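PDB 4BMD: S-M checkpoint control protein rad4 from Schizosaccharomyces pombe, which acts as a signalling adaptor in DNA replication and the S-M checkpoint, binding phosphorylated crb2 through BRCT1,2, domains that lie outside this BRCT3,4 fragment. Local coordinates for residues 77-82 with 118-123; 19-24 with 57-62; 111-116 with 160-165. All coordinates share one frame; numbering follows the deposited sequence.

Contact 1 (77-82 with 118-123); sequences IERCLY and KGEELS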
loop_
_atom_site.group_PDB
_atom_site.type_symbol
_atom_site.label_atom_id
_atom_site.label_comp_id
_atom_site.label_asym_id
_atom_site.label_seq_id
_atom_site.Cartn_x
_atom_site.Cartn_y
_atom_site.Cartn_z
ATOM N N ILE A 77 -10.822 -2.432 -0.873
ATOM C CA ILE A 77 -12.157 -2.153 -0.362
ATOM C C ILE A 77 -12.195 -0.776 0.286
ATOM O O ILE A 77 -13.115 0.007 0.049
ATOM C CB ILE A 77 -12.590 -3.206 0.676
ATOM C CG1 ILE A 77 -12.523 -4.610 0.074
ATOM C CG2 ILE A 77 -13.990 -2.905 1.191
ATOM C CD1 ILE A 77 -12.841 -5.713 1.062
ATOM N N GLU A 78 -11.184 -0.488 1.100
ATOM C CA GLU A 78 -11.086 0.793 1.790
ATOM C C GLU A 78 -10.965 1.951 0.805
ATOM O O GLU A 78 -11.539 3.019 1.019
ATOM C CB GLU A 78 -9.896 0.792 2.751
ATOM C CG GLU A 78 -9.949 -0.308 3.799
ATOM C CD GLU A 78 -8.738 -0.305 4.710
ATOM O OE1 GLU A 78 -7.914 0.629 4.606
ATOM O OE2 GLU A 78 -8.606 -1.240 5.529
ATOM N N ARG A 79 -10.219 1.735 -0.274
ATOM C CA ARG A 79 -10.067 2.750 -1.310
ATOM C C ARG A 79 -11.385 2.996 -2.029
ATOM O O ARG A 79 -11.709 4.132 -2.373
ATOM C CB ARG A 79 -8.990 2.343 -2.319
ATOM C CG ARG A 79 -7.567 2.570 -1.839
ATOM C CD ARG A 79 -6.565 2.229 -2.927
ATOM N NE ARG A 79 -6.873 2.906 -4.185
ATOM C CZ ARG A 79 -6.420 4.110 -4.515
ATOM N NH1 ARG A 79 -5.635 4.778 -3.681
ATOM N NH2 ARG A 79 -6.752 4.648 -5.681
ATOM N N CYS A 80 -12.140 1.926 -2.252
ATOM C CA CYS A 80 -13.430 2.024 -2.922
ATOM C C CYS A 80 -14.428 2.846 -2.114
ATOM O O CYS A 80 -15.248 3.567 -2.678
ATOM C CB CYS A 80 -14.001 0.632 -3.207
ATOM S SG CYS A 80 -13.225 -0.226 -4.597
ATOM N N LEU A 81 -14.351 2.737 -0.793
ATOM C CA LEU A 81 -15.251 3.471 0.088
ATOM C C LEU A 81 -14.805 4.920 0.263
ATOM O O LEU A 81 -15.634 5.819 0.411
ATOM C CB LEU A 81 -15.335 2.786 1.453
ATOM C CG LEU A 81 -15.779 1.324 1.465
ATOM C CD1 LEU A 81 -15.809 0.799 2.889
ATOM C CD2 LEU A 81 -17.138 1.161 0.800
ATOM N N TYR A 82 -13.494 5.135 0.246
ATOM C CA TYR A 82 -12.924 6.464 0.449
ATOM C C TYR A 82 -13.309 7.414 -0.679
ATOM O O TYR A 82 -13.644 8.574 -0.437
ATOM C CB TYR A 82 -11.400 6.375 0.566
ATOM C CG TYR A 82 -10.734 7.657 1.021
ATOM C CD1 TYR A 82 -10.524 7.911 2.371
ATOM C CD2 TYR A 82 -10.306 8.607 0.101
ATOM C CE1 TYR A 82 -9.913 9.078 2.792
ATOM C CE2 TYR A 82 -9.694 9.776 0.513
ATOM C CZ TYR A 82 -9.500 10.007 1.860
ATOM O OH TYR A 82 -8.891 11.170 2.276
ATOM N N LYS A 118 -1.356 12.307 1.183
ATOM C CA LYS A 118 -2.502 12.699 1.998
ATOM C C LYS A 118 -3.541 11.587 2.113
ATOM O O LYS A 118 -3.584 10.674 1.289
ATOM C CB LYS A 118 -3.163 13.958 1.428
ATOM C CG LYS A 118 -2.300 15.207 1.499
ATOM C CD LYS A 118 -3.054 16.432 1.006
ATOM C CE LYS A 118 -2.202 17.687 1.128
ATOM N NZ LYS A 118 -2.937 18.904 0.682
ATOM N N GLY A 119 -4.369 11.677 3.150
ATOM C CA GLY A 119 -5.524 10.810 3.304
ATOM C C GLY A 119 -5.231 9.327 3.415
ATOM O O GLY A 119 -4.359 8.907 4.176
ATOM N N GLU A 120 -5.971 8.535 2.646
ATOM C CA GLU A 120 -5.871 7.082 2.706
ATOM C C GLU A 120 -4.558 6.562 2.130
ATOM O O GLU A 120 -4.043 5.536 2.575
ATOM C CB GLU A 120 -7.063 6.431 1.993
ATOM C CG GLU A 120 -7.262 6.872 0.546
ATOM C CD GLU A 120 -6.423 6.079 -0.439
ATOM O OE1 GLU A 120 -6.021 4.943 -0.104
ATOM O OE2 GLU A 120 -6.166 6.588 -1.551
ATOM N N GLU A 121 -4.022 7.270 1.140
ATOM C CA GLU A 121 -2.782 6.847 0.501
ATOM C C GLU A 121 -1.623 6.931 1.485
ATOM O O GLU A 121 -0.783 6.035 1.542
ATOM C CB GLU A 121 -2.484 7.687 -0.742
ATOM C CG GLU A 121 -1.319 7.154 -1.565
ATOM C CD GLU A 121 -1.009 8.011 -2.776
ATOM O OE1 GLU A 121 -1.389 9.201 -2.778
ATOM O OE2 GLU A 121 -0.387 7.491 -3.726
ATOM N N LEU A 122 -1.594 8.009 2.264
ATOM C CA LEU A 122 -0.573 8.191 3.290
ATOM C C LEU A 122 -0.669 7.104 4.353
ATOM O O LEU A 122 0.342 6.532 4.760
ATOM C CB LEU A 122 -0.712 9.566 3.945
ATOM C CG LEU A 122 0.151 9.814 5.185
ATOM C CD1 LEU A 122 1.631 9.692 4.854
ATOM C CD2 LEU A 122 -0.157 11.175 5.785
ATOM N N SER A 123 -1.892 6.827 4.793
ATOM C CA SER A 123 -2.135 5.825 5.824
ATOM C C SER A 123 -1.702 4.433 5.372
ATOM O O SER A 123 -1.039 3.711 6.115
ATOM C CB SER A 123 -3.613 5.814 6.217
ATOM O OG SER A 123 -3.858 4.869 7.245
HETATM O O HOH W 1 -3.727 3.832 -1.228
#

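Contact 2 (19-24 with 57-62); sequences YLYEFP and HYFPVD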
loop_
_atom_site.group_PDB
_atom_site.type_symbol
_atom_site.label_atom_id
_atom_site.label_comp_id
_atom_site.label_asym_id
_atom_site.label_seq_id
_atom_site.Cartn_x
_atom_site.Cartn_y
_atom_site.Cartn_z
ATOM N N TYR A 19 -14.944 -13.184 -1.879
ATOM C CA TYR A 19 -14.381 -14.369 -1.246
ATOM C C TYR A 19 -13.192 -13.962 -0.381
ATOM O O TYR A 19 -12.161 -13.528 -0.895
ATOM C CB TYR A 19 -13.952 -15.377 -2.315
ATOM C CG TYR A 19 -13.162 -16.564 -1.803
ATOM C CD1 TYR A 19 -13.805 -17.703 -1.339
ATOM C CD2 TYR A 19 -11.771 -16.553 -1.809
ATOM C CE1 TYR A 19 -13.085 -18.794 -0.881
ATOM C CE2 TYR A 19 -11.045 -17.637 -1.354
ATOM C CZ TYR A 19 -11.705 -18.754 -0.891
ATOM O OH TYR A 19 -10.982 -19.836 -0.439
ATOM N N LEU A 20 -13.344 -14.098 0.933
ATOM C CA LEU A 20 -12.305 -13.690 1.873
ATOM C C LEU A 20 -11.373 -14.855 2.188
ATOM O O LEU A 20 -11.811 -15.897 2.673
ATOM C CB LEU A 20 -12.935 -13.154 3.159
ATOM C CG LEU A 20 -14.090 -12.165 2.975
ATOM C CD1 LEU A 20 -14.604 -11.686 4.324
ATOM C CD2 LEU A 20 -13.675 -10.987 2.104
ATOM N N TYR A 21 -10.084 -14.670 1.918
ATOM C CA TYR A 21 -9.115 -15.753 2.044
ATOM C C TYR A 21 -8.159 -15.582 3.223
ATOM O O TYR A 21 -7.455 -14.581 3.319
ATOM C CB TYR A 21 -8.317 -15.897 0.747
ATOM C CG TYR A 21 -7.257 -16.973 0.790
ATOM C CD1 TYR A 21 -7.595 -18.315 0.659
ATOM C CD2 TYR A 21 -5.916 -16.646 0.950
ATOM C CE1 TYR A 21 -6.628 -19.302 0.693
ATOM C CE2 TYR A 21 -4.941 -17.626 0.983
ATOM C CZ TYR A 21 -5.302 -18.951 0.855
ATOM O OH TYR A 21 -4.335 -19.929 0.889
ATOM N N GLU A 22 -8.147 -16.577 4.109
ATOM C CA GLU A 22 -7.219 -16.635 5.241
ATOM C C GLU A 22 -7.200 -15.397 6.135
ATOM O O GLU A 22 -6.145 -14.992 6.621
ATOM C CB GLU A 22 -5.800 -16.962 4.765
ATOM C CG GLU A 22 -5.625 -18.391 4.282
ATOM C CD GLU A 22 -5.932 -19.413 5.359
ATOM O OE1 GLU A 22 -5.152 -19.509 6.330
ATOM O OE2 GLU A 22 -6.955 -20.120 5.234
ATOM N N PHE A 23 -8.365 -14.797 6.350
ATOM C CA PHE A 23 -8.484 -13.713 7.315
ATOM C C PHE A 23 -8.711 -14.293 8.707
ATOM O O PHE A 23 -9.369 -15.324 8.851
ATOM C CB PHE A 23 -9.634 -12.777 6.945
ATOM C CG PHE A 23 -9.279 -11.761 5.898
ATOM C CD1 PHE A 23 -8.718 -10.546 6.257
ATOM C CD2 PHE A 23 -9.517 -12.014 4.557
ATOM C CE1 PHE A 23 -8.393 -9.605 5.298
ATOM C CE2 PHE A 23 -9.195 -11.077 3.593
ATOM C CZ PHE A 23 -8.633 -9.871 3.963
ATOM N N PRO A 24 -8.156 -13.640 9.739
ATOM C CA PRO A 24 -8.393 -14.078 11.119
ATOM C C PRO A 24 -9.853 -13.863 11.498
ATOM O O PRO A 24 -10.479 -12.937 10.983
ATOM C CB PRO A 24 -7.481 -13.161 11.939
ATOM C CG PRO A 24 -7.299 -11.951 11.089
ATOM C CD PRO A 24 -7.289 -12.451 9.676
ATOM N N HIS A 57 -3.580 -7.757 3.571
ATOM C CA HIS A 57 -2.478 -6.985 3.000
ATOM C C HIS A 57 -1.108 -7.485 3.456
ATOM O O HIS A 57 -0.102 -7.258 2.785
ATOM C CB HIS A 57 -2.629 -5.499 3.340
ATOM C CG HIS A 57 -2.468 -5.192 4.797
ATOM N ND1 HIS A 57 -3.539 -5.057 5.652
ATOM C CD2 HIS A 57 -1.359 -4.995 5.549
ATOM C CE1 HIS A 57 -3.098 -4.788 6.869
ATOM N NE2 HIS A 57 -1.778 -4.746 6.834
ATOM N N TYR A 58 -1.078 -8.165 4.598
ATOM C CA TYR A 58 0.172 -8.646 5.175
ATOM C C TYR A 58 0.498 -10.075 4.756
ATOM O O TYR A 58 1.528 -10.624 5.150
ATOM C CB TYR A 58 0.124 -8.547 6.701
ATOM C CG TYR A 58 -1.114 -9.162 7.311
ATOM C CD1 TYR A 58 -1.162 -10.515 7.624
ATOM C CD2 TYR A 58 -2.237 -8.390 7.579
ATOM C CE1 TYR A 58 -2.291 -11.080 8.181
ATOM C CE2 TYR A 58 -3.372 -8.945 8.136
ATOM C CZ TYR A 58 -3.393 -10.292 8.435
ATOM O OH TYR A 58 -4.522 -10.850 8.990
ATOM N N PHE A 59 -0.380 -10.676 3.963
ATOM C CA PHE A 59 -0.183 -12.051 3.518
ATOM C C PHE A 59 0.894 -12.117 2.438
ATOM O O PHE A 59 0.820 -11.402 1.438
ATOM C CB PHE A 59 -1.496 -12.634 2.990
ATOM C CG PHE A 59 -1.547 -14.136 3.011
ATOM C CD1 PHE A 59 -0.936 -14.880 2.013
ATOM C CD2 PHE A 59 -2.210 -14.806 4.027
ATOM C CE1 PHE A 59 -0.982 -16.262 2.031
ATOM C CE2 PHE A 59 -2.260 -16.187 4.051
ATOM C CZ PHE A 59 -1.646 -16.917 3.052
ATOM N N PRO A 60 1.904 -12.978 2.642
ATOM C CA PRO A 60 3.016 -13.149 1.699
ATOM C C PRO A 60 2.536 -13.597 0.321
ATOM O O PRO A 60 1.838 -14.604 0.210
ATOM C CB PRO A 60 3.855 -14.254 2.347
ATOM C CG PRO A 60 3.511 -14.195 3.792
ATOM C CD PRO A 60 2.061 -13.823 3.837
ATOM N N VAL A 61 2.916 -12.849 -0.710
ATOM C CA VAL A 61 2.507 -13.139 -2.082
ATOM C C VAL A 61 2.919 -14.546 -2.506
ATOM O O VAL A 61 2.154 -15.263 -3.150
ATOM C CB VAL A 61 3.116 -12.121 -3.067
ATOM C CG1 VAL A 61 2.692 -12.433 -4.494
ATOM C CG2 VAL A 61 2.714 -10.707 -2.684
ATOM N N ASP A 62 4.129 -14.935 -2.122
ATOM C CA ASP A 62 4.690 -16.226 -2.503
ATOM C C ASP A 62 3.919 -17.416 -1.928
ATOM O O ASP A 62 3.996 -18.524 -2.459
ATOM C CB ASP A 62 6.163 -16.295 -2.091
ATOM C CG ASP A 62 6.435 -15.573 -0.784
ATOM O OD1 ASP A 62 6.625 -14.337 -0.815
ATOM O OD2 ASP A 62 6.459 -16.240 0.273
#

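Contact 3 (111-116 with 160-165); sequences SIHLTG and RFKIQH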
loop_
_atom_site.group_PDB
_atom_site.type_symbol
_atom_site.label_atom_id
_atom_site.label_comp_id
_atom_site.label_asym_id
_atom_site.label_seq_id
_atom_site.Cartn_x
_atom_site.Cartn_y
_atom_site.Cartn_z
ATOM N N SER A 111 15.128 4.492 8.295
ATOM C CA SER A 111 14.200 5.475 8.836
ATOM C C SER A 111 13.673 6.357 7.710
ATOM O O SER A 111 14.437 7.047 7.036
ATOM C CB SER A 111 14.878 6.323 9.913
ATOM O OG SER A 111 16.054 6.936 9.415
ATOM N N ILE A 112 12.360 6.326 7.503
ATOM C CA ILE A 112 11.752 7.037 6.383
ATOM C C ILE A 112 10.698 8.052 6.815
ATOM O O ILE A 112 9.838 7.755 7.644
ATOM C CB ILE A 112 11.105 6.048 5.385
ATOM C CG1 ILE A 112 12.089 4.938 5.011
ATOM C CG2 ILE A 112 10.616 6.774 4.139
ATOM C CD1 ILE A 112 11.531 3.930 4.026
ATOM N N HIS A 113 10.776 9.253 6.247
ATOM C CA HIS A 113 9.743 10.263 6.437
ATOM C C HIS A 113 9.060 10.559 5.107
ATOM O O HIS A 113 9.722 10.705 4.080
ATOM C CB HIS A 113 10.330 11.548 7.026
ATOM C CG HIS A 113 9.335 12.658 7.151
ATOM N ND1 HIS A 113 8.248 12.593 7.996
ATOM C CD2 HIS A 113 9.253 13.857 6.525
ATOM C CE1 HIS A 113 7.543 13.705 7.891
ATOM N NE2 HIS A 113 8.130 14.488 7.004
ATOM N N LEU A 114 7.733 10.651 5.132
ATOM C CA LEU A 114 6.950 10.834 3.913
ATOM C C LEU A 114 6.474 12.275 3.753
ATOM O O LEU A 114 6.089 12.922 4.725
ATOM C CB LEU A 114 5.742 9.893 3.921
ATOM C CG LEU A 114 6.029 8.424 4.233
ATOM C CD1 LEU A 114 4.734 7.628 4.342
ATOM C CD2 LEU A 114 6.941 7.825 3.177
ATOM N N THR A 115 6.494 12.768 2.519
ATOM C CA THR A 115 6.006 14.112 2.226
ATOM C C THR A 115 5.268 14.159 0.887
ATOM O O THR A 115 5.712 13.570 -0.100
ATOM C CB THR A 115 7.151 15.155 2.247
ATOM O OG1 THR A 115 6.626 16.455 1.947
ATOM C CG2 THR A 115 8.232 14.801 1.233
ATOM N N GLY A 116 4.132 14.850 0.864
ATOM C CA GLY A 116 3.344 14.981 -0.349
ATOM C C GLY A 116 2.188 13.999 -0.432
ATOM O O GLY A 116 1.409 14.032 -1.384
ATOM N N ARG A 160 8.581 21.419 -0.233
ATOM C CA ARG A 160 9.791 22.093 -0.690
ATOM C C ARG A 160 10.726 22.407 0.474
ATOM O O ARG A 160 11.946 22.313 0.340
ATOM C CB ARG A 160 9.442 23.373 -1.454
ATOM C CG ARG A 160 8.609 23.140 -2.703
ATOM C CD ARG A 160 8.476 24.410 -3.528
ATOM N NE ARG A 160 7.613 24.218 -4.690
ATOM C CZ ARG A 160 8.026 23.739 -5.859
ATOM N NH1 ARG A 160 9.296 23.396 -6.026
ATOM N NH2 ARG A 160 7.169 23.600 -6.861
ATOM N N PHE A 161 10.151 22.779 1.614
ATOM C CA PHE A 161 10.936 23.057 2.815
ATOM C C PHE A 161 11.671 21.807 3.278
ATOM O O PHE A 161 12.865 21.850 3.576
ATOM C CB PHE A 161 10.042 23.564 3.947
ATOM C CG PHE A 161 9.584 24.982 3.776
ATOM C CD1 PHE A 161 10.248 25.840 2.916
ATOM C CD2 PHE A 161 8.491 25.459 4.482
ATOM C CE1 PHE A 161 9.828 27.148 2.760
ATOM C CE2 PHE A 161 8.066 26.766 4.330
ATOM C CZ PHE A 161 8.737 27.610 3.469
ATOM N N LYS A 162 10.944 20.695 3.339
ATOM C CA LYS A 162 11.508 19.428 3.789
ATOM C C LYS A 162 12.637 18.965 2.878
ATOM O O LYS A 162 13.626 18.402 3.345
ATOM C CB LYS A 162 10.420 18.355 3.876
ATOM C CG LYS A 162 9.380 18.610 4.956
ATOM C CD LYS A 162 8.344 17.499 5.001
ATOM C CE LYS A 162 7.309 17.752 6.085
ATOM N NZ LYS A 162 6.268 16.687 6.124
ATOM N N ILE A 163 12.485 19.208 1.580
ATOM C CA ILE A 163 13.507 18.842 0.607
ATOM C C ILE A 163 14.795 19.625 0.847
ATOM O O ILE A 163 15.886 19.053 0.859
ATOM C CB ILE A 163 13.014 19.062 -0.838
ATOM C CG1 ILE A 163 11.896 18.071 -1.170
ATOM C CG2 ILE A 163 14.159 18.914 -1.827
ATOM C CD1 ILE A 163 11.300 18.254 -2.548
ATOM N N GLN A 164 14.658 20.932 1.052
ATOM C CA GLN A 164 15.803 21.797 1.326
ATOM C C GLN A 164 16.520 21.386 2.608
ATOM O O GLN A 164 17.747 21.292 2.636
ATOM C CB GLN A 164 15.361 23.258 1.415
ATOM C CG GLN A 164 14.795 23.814 0.118
ATOM C CD GLN A 164 14.146 25.176 0.296
ATOM O OE1 GLN A 164 13.639 25.765 -0.661
ATOM N NE2 GLN A 164 14.155 25.681 1.527
ATOM N N HIS A 165 15.749 21.140 3.663
ATOM C CA HIS A 165 16.306 20.693 4.936
ATOM C C HIS A 165 17.004 19.344 4.799
ATOM O O HIS A 165 18.099 19.149 5.325
ATOM C CB HIS A 165 15.214 20.605 6.003
ATOM C CG HIS A 165 14.822 21.930 6.578
ATOM N ND1 HIS A 165 15.729 22.942 6.802
ATOM C CD2 HIS A 165 13.619 22.407 6.978
ATOM C CE1 HIS A 165 15.103 23.987 7.315
ATOM N NE2 HIS A 165 13.821 23.688 7.430
HETATM O O HOH W 2 4.545 17.001 3.961
#

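Contact 1 (77-82 with 118-123)
Arg79 and Tyr82, on helix 74-82 of BRCT3, receive Glu120 from the first turn of BRCT4 helix 119-131, so the contact joins the two tandem domains. The helix segments run nearly antiparallel (159°) with axes 10.8 Å apart, a spacing that leaves most of the joining to side chains.

The ionic part is a salt bridge from Arg79 NH1 to Glu120 OE2 (2.8 Å), with guanidinium and carboxylate planes turned 70° apart. OE2 also bonds to the Tyr83 hydroxyl, while a water that donates to Glu120 OE1 accepts from Arg79 NH1. Phe87 meets the same guanidinium in a cation-pi contact.

The apolar part is a CH-pi contact: Glu120 CG sits over the centre of one Tyr82 ring face, 3.6 Å from the centroid. The bend at chi2 (85°) carries the carboxylate off the ring toward Arg79. Alongside, Tyr82 OH lies 3.5 Å from Gly119 CA, where a side chain would collide.

With an alanine in place of Glu120, Arg79 and Tyr83 would probably lose their shared carboxylate, and the Tyr82 ring the CG that lies over it. Buried yet bonded through both oxygens, the carboxylate is likely to stay ionised, making the domain junction polar as well as packed.

Contact 2 (19-24 with 57-62)
A surface contact between two loops of BRCT3, built on aromatic packing, brings Tyr21 and Glu22 against Phe59 and Pro24 against Tyr58. Residues 21-24 link the first strand, 17-20, to helix 25-36, with Pro24 at the N-cap position; residues 57-62 follow strand 52-55, so both loops leave neighbouring strands of the parallel sheet.

Tyr21 turns its edge to the face of Phe59 in a tilted T-shaped pair, centroids 5.7 Å apart and planes at 64°. The nearest atoms are Tyr21 CE2 and Phe59 CZ, at 4.0 Å. Phe59 leans across because its CG stands opposite the backbone N (chi1 -158°), which sends the ring toward the other loop. Phe67 makes a second edge-to-face pair with Tyr21, and Leu64 packs on Phe59.

Glu22 has left-handed backbone angles, and its methylenes do the touching: CB comes 3.7 Å from Phe59 CE2, while CG lies 3.4 Å above the plane of the adjacent Tyr21 ring, toward its rim. The aliphatic stem thus fills the angle between the two rings. At the far end, Tyr58 comes from the opposite direction and sets its OH 3.3 Å from Pro24 CD, a van der Waals contact.

By strand order and sequence, Tyr21 and Glu22 stand where BRCT4 has Thr115 and Gly116. Rings and methylenes therefore occupy a turn that in phosphopeptide-binding BRCT domains presents a hydroxyl and a backbone N-H to phosphate; the packing is mainly dispersive, and these side chains are unlikely to form such a phosphate site.

Contact 3 (111-116 with 160-165)
Lys162 stretches its side chain past Thr115 and delivers its amino group to the ring edge of His113. In the BRCT alpha/beta fold this pairing joins the first strand of BRCT4, 111-115, to helix 157-168, probably at a phosphate pocket; that helix follows the third strand and packs on one face of the parallel sheet, while helix 119-131 packs on the other, where Leu114 points. Strand and helix segments run at 147° to each other, their axes 9.8 Å apart.

The lysine chain is extended beyond CG, and that full length lets NZ reach the strand. Its bond to His113 NE2 is 3.0 Å long and lies near the ring plane, 14° out of it, so NE2 acts as the acceptor. The other ring nitrogen, ND1, bonds to the carbonyl of His137 on the neighbouring strand, which fits a neutral histidine protonated at ND1. With both nitrogens engaged, the ring is fixed in rotation. Lys162 CD also lies at the ring edge, 3.6 Å from His113 NE2, and Leu140 touches both side chains.

Thr115 and Lys162 run past each other in opposite directions, with Thr115 OG1 3.7 Å from Lys162 CD. The threonine hydroxyl bonds directly to Thr159 OG1, on the same helix as the lysine. Gly116 follows with backbone angles that call for glycine. A Ser/Thr at the end of the first strand followed by a glycine, with a lysine from this helix, is characteristic of the phosphate pocket in phosphopeptide-binding BRCT domains, and the arrangement is consistent with one here. A water joins the two polar ends, 2.8 Å from Lys162 NZ and 2.9 Å from Thr115 OG1.

Overall arrangement
Contact 3 is buried within BRCT4, contact 2 lies on the surface of BRCT3, and contact 1, partly buried, spans the two domains. Contacts 2 and 3 start from equivalent first strands of two sheets with the same 2-1-3-4 order, on opposite sides of the chain centre and with their own centres about 33 Å apart. Their chemistry diverges: aromatic packing in one, a histidine-lysine bond and a water in the other. Contact 1 instead pairs helices and combines a salt bridge with CH-pi packing. It adjoins contact 3 through BRCT4 itself, since strand 111-115 leads into helix 119-131 and Leu114 CD1 packs 3.8 Å from Leu122 CD1.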